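Local structure of bromodomain factor 2 protein (Trypanosoma cruzi, 6NIM) at residues V76-M79 against I80-A83; N87-T91 against E92-Q96. The protein probably binds acetylated lysines, as on histone tails, through its bromodomain and so serves as a chromatin reader in this parasite. All coordinates share one frame; numbering follows the deposited sequence. Where two conformers were deposited one is given.

Interaction 1: V76-M79 against I80-A83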
# COMPACT_ATOMS: atom_id res chain seq x y z
N VAL A 76 1.64 5.04 -7.65
CA VAL A 76 0.44 4.86 -8.50
C VAL A 76 -0.56 3.95 -7.76
O VAL A 76 -1.78 4.25 -7.73
CB VAL A 76 0.85 4.27 -9.86
CG1 VAL A 76 -0.36 3.76 -10.63
CG2 VAL A 76 1.62 5.29 -10.67
N ALA A 77 -0.08 2.87 -7.16
CA ALA A 77 -0.97 1.96 -6.39
C ALA A 77 -1.67 2.76 -5.28
O ALA A 77 -2.92 2.62 -5.06
CB ALA A 77 -0.15 0.81 -5.86
N GLN A 78 -0.95 3.64 -4.58
CA GLN A 78 -1.55 4.38 -3.44
C GLN A 78 -2.62 5.32 -3.97
O GLN A 78 -3.69 5.45 -3.35
CB GLN A 78 -0.49 5.17 -2.64
CG GLN A 78 -1.13 5.95 -1.50
CD GLN A 78 -1.58 5.00 -0.44
OE1 GLN A 78 -0.75 4.29 0.11
NE2 GLN A 78 -2.88 4.98 -0.15
N MET A 79 -2.36 5.96 -5.10
CA MET A 79 -3.33 6.84 -5.80
C MET A 79 -4.61 6.05 -6.09
O MET A 79 -5.72 6.57 -5.85
CB MET A 79 -2.72 7.33 -7.12
CG MET A 79 -3.64 8.24 -7.89
SD MET A 79 -2.89 8.58 -9.50
CE MET A 79 -3.15 7.03 -10.36
N ILE A 80 -4.47 4.85 -6.62
CA ILE A 80 -5.65 4.01 -6.98
C ILE A 80 -6.37 3.60 -5.69
O ILE A 80 -7.60 3.67 -5.65
CB ILE A 80 -5.20 2.81 -7.83
CG1 ILE A 80 -4.62 3.29 -9.18
CG2 ILE A 80 -6.33 1.82 -8.02
CD1 ILE A 80 -3.92 2.24 -9.97
N ALA A 81 -5.63 3.13 -4.67
CA ALA A 81 -6.23 2.70 -3.38
C ALA A 81 -7.03 3.86 -2.78
O ALA A 81 -8.14 3.64 -2.28
CB ALA A 81 -5.13 2.20 -2.43
N ASN A 82 -6.51 5.08 -2.87
CA ASN A 82 -7.18 6.28 -2.31
C ASN A 82 -8.58 6.38 -2.92
O ASN A 82 -9.56 6.66 -2.19
CB ASN A 82 -6.33 7.54 -2.54
CG ASN A 82 -5.07 7.59 -1.70
OD1 ASN A 82 -4.89 6.82 -0.75
ND2 ASN A 82 -4.17 8.51 -2.04
N ALA A 83 -8.66 6.21 -4.24
CA ALA A 83 -9.91 6.38 -5.01
C ALA A 83 -10.87 5.24 -4.65
O ALA A 83 -12.08 5.51 -4.57
CB ALA A 83 -9.62 6.45 -6.48
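The flat groups here are the side-chain amides of Q78 and N82, one helical turn apart. Their planes stand 34° from each other. The carbonyl O of Q78 lies over one face of the N82 amide, 3.0 Å from N82 CG. NE2 of Q78 comes to that same face. It gives a hydrogen bond to N82 OD1 at 2.8 Å, and the donor sits 38° above the N82 carbonyl plane. Seen from Q78, the bond lies nearly in its own amide plane. The Q78 chain leaves the backbone with CG anti to N and then bends at chi2 (71°). This bend brings the amide round to N82. N82 is held from two more directions. Its backbone N donates to Q78 O at 2.9 Å, and its ND2 donates to the carbonyl O of Y50. The buried amide therefore has partners on both its O and its N.

All eight residues belong to helix 69-86, the third long helix (alpha B) of the left-handed four-helix bundle of bromodomains. The regular i to i+4 ladder runs through them. A77 O takes the A81 N bond at 2.8 Å, and V76 O takes that of I80 N at 3.0 Å. A83 N to M79 O is a weak bond of 3.4 Å.

The apolar side is carried by V76, M79 and I80. V76 and I80 lie side by side and point the same way, with V76 CG1 3.9 Å from I80 CD1. M79 runs out extended and turns at its sulfur. This sets CE 4.2 Å from I80 CG1. V76 meets F19 and L23 of helix 13-26, and I80 rests on F100 of helix 92-110. M79 reaches L54 and F32.

Interaction 2: N87-T91 against E92-Q96. With SO4 (sulfate ion), chain C.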
# COMPACT_ATOMS: atom_id res chain seq x y z
N ASN A 87 -14.22 6.75 -2.88
CA ASN A 87 -15.42 6.71 -3.76
C ASN A 87 -16.23 5.46 -3.40
O ASN A 87 -15.64 4.39 -3.25
CB ASN A 87 -15.02 6.78 -5.23
CG ASN A 87 -14.34 8.09 -5.56
OD1 ASN A 87 -14.99 9.14 -5.62
ND2 ASN A 87 -13.03 8.04 -5.77
N ALA A 88 -17.54 5.62 -3.18
CA ALA A 88 -18.42 4.50 -2.81
C ALA A 88 -18.54 3.50 -3.97
O ALA A 88 -18.62 3.88 -5.14
CB ALA A 88 -19.77 5.07 -2.41
N LYS A 89 -18.56 2.21 -3.63
CA LYS A 89 -18.80 1.14 -4.61
C LYS A 89 -20.11 1.47 -5.30
O LYS A 89 -21.12 1.80 -4.62
CB LYS A 89 -18.81 -0.25 -3.96
CG LYS A 89 -18.82 -1.39 -4.97
CD LYS A 89 -18.54 -2.77 -4.35
CE LYS A 89 -18.51 -3.90 -5.36
NZ LYS A 89 -17.55 -3.68 -6.48
N GLY A 90 -20.12 1.35 -6.61
CA GLY A 90 -21.29 1.66 -7.44
C GLY A 90 -21.08 2.92 -8.24
O GLY A 90 -21.79 3.08 -9.28
N THR A 91 -20.19 3.83 -7.82
CA THR A 91 -19.99 5.10 -8.57
C THR A 91 -19.03 4.86 -9.74
O THR A 91 -18.25 3.87 -9.72
CB THR A 91 -19.49 6.26 -7.71
OG1 THR A 91 -18.13 5.99 -7.37
CG2 THR A 91 -20.35 6.47 -6.49
N GLU A 92 -19.09 5.74 -10.74
CA GLU A 92 -18.23 5.63 -11.95
C GLU A 92 -16.77 5.86 -11.54
O GLU A 92 -15.89 5.21 -12.14
CB GLU A 92 -18.76 6.55 -13.05
CG GLU A 92 -19.88 5.91 -13.88
CD GLU A 92 -19.56 4.54 -14.49
OE1 GLU A 92 -18.81 4.49 -15.49
OE2 GLU A 92 -20.01 3.52 -13.93
N TRP A 93 -16.51 6.69 -10.52
CA TRP A 93 -15.15 6.98 -10.00
C TRP A 93 -14.58 5.71 -9.34
O TRP A 93 -13.44 5.28 -9.66
CB TRP A 93 -15.23 8.17 -9.06
CG TRP A 93 -15.67 9.40 -9.80
CD1 TRP A 93 -14.90 10.26 -10.53
CD2 TRP A 93 -17.03 9.83 -9.95
NE1 TRP A 93 -15.70 11.20 -11.13
CE2 TRP A 93 -17.01 10.96 -10.79
CE3 TRP A 93 -18.25 9.35 -9.48
CZ2 TRP A 93 -18.17 11.62 -11.16
CZ3 TRP A 93 -19.40 10.02 -9.83
CH2 TRP A 93 -19.36 11.14 -10.66
N HIS A 94 -15.37 5.05 -8.50
CA HIS A 94 -14.94 3.78 -7.88
C HIS A 94 -14.67 2.73 -8.96
O HIS A 94 -13.68 1.97 -8.84
CB HIS A 94 -15.98 3.31 -6.87
CG HIS A 94 -15.57 2.08 -6.12
ND1 HIS A 94 -15.05 2.14 -4.85
CD2 HIS A 94 -15.66 0.76 -6.42
CE1 HIS A 94 -14.80 0.94 -4.40
NE2 HIS A 94 -15.18 0.05 -5.35
N GLN A 95 -15.51 2.69 -9.99
CA GLN A 95 -15.40 1.68 -11.05
C GLN A 95 -14.14 1.94 -11.89
O GLN A 95 -13.46 0.98 -12.18
CB GLN A 95 -16.63 1.64 -11.95
CG GLN A 95 -16.63 0.39 -12.81
CD GLN A 95 -17.89 0.26 -13.62
OE1 GLN A 95 -17.91 0.64 -14.79
NE2 GLN A 95 -18.96 -0.16 -12.94
N GLN A 96 -13.85 3.20 -12.25
CA GLN A 96 -12.60 3.49 -13.00
C GLN A 96 -11.39 3.08 -12.16
O GLN A 96 -10.43 2.54 -12.70
CB GLN A 96 -12.49 4.94 -13.46
CG GLN A 96 -11.35 5.08 -14.47
CD GLN A 96 -11.10 6.52 -14.85
OE1 GLN A 96 -11.87 7.12 -15.60
NE2 GLN A 96 -10.01 7.06 -14.36
S SO4 C . -18.45 1.17 -0.12
O1 SO4 C . -18.03 1.80 1.10
O2 SO4 C . -19.83 1.49 -0.37
O3 SO4 C . -17.64 1.63 -1.21
O4 SO4 C . -18.28 -0.27 0.00
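The loop between helices 69-86 and 92-110 is the BC loop of the bromodomain, and it enters the second helix through an N-cap at T91. OG1 of T91 accepts from H94 N at 3.1 Å. The same hydroxyl donates to A88 O, also at 3.1 Å. The T91 chi1 of 72° puts OG1 between its backbone N and carbonyl carbon, where it can serve both partners. A88 O also takes the bond from T91 N, which closes a type II turn from A88 to T91. G90 holds the third position of the turn, with a positive phi (109°).

The H94 side chain turns back to the loop, its ring lying against N87 O and K89 CA. Its ND1 donates to N87 O at 2.8 Å, from 43° above that carbonyl plane. Its NE2 bonds to D118 of the second subunit, which also makes a salt bridge with K89 NZ. K89 CA sits over one face of the imidazole, 3.6 Å from the ring centroid, as a CH-pi contact. The ring is thus fixed by hydrogen bonds at both nitrogens and by packing on a face. A sulfate, probably from the crystallisation liquor, accepts from K89 N at 2.7 Å through O3.

W93 packs beside T91 and N87, and its side chain also touches L29. T91 CB meets the edge of the indole, 3.8 Å from CE3, and N87 OD1 lies 3.6 Å from W93 CB. N87 ND2 bonds back to A83 O in helix 69-86. At the start of helix 92-110, Q96 bonds to D27 and L29, so this end of the bundle is tied to the chain that follows helix 13-26.

The two contacts follow each other along the chain, with centres about 13 Å apart. The centre of interaction 1 is about 5 Å from the centre of the chain, and seven of its eight residues are buried. Interaction 2 is a surface contact, with its centre about 16 Å from that of the chain. The first is internal to helix 69-86, and its side chains reach three other long helices. The second joins the end of that helix to helix 92-110. Apolar packing and an amide pair mark the inner site. Capping, a tight turn and a histidine ring mark the outer one. The outer contact also meets the second subunit, whereas the inner one packs against helices of its own chain.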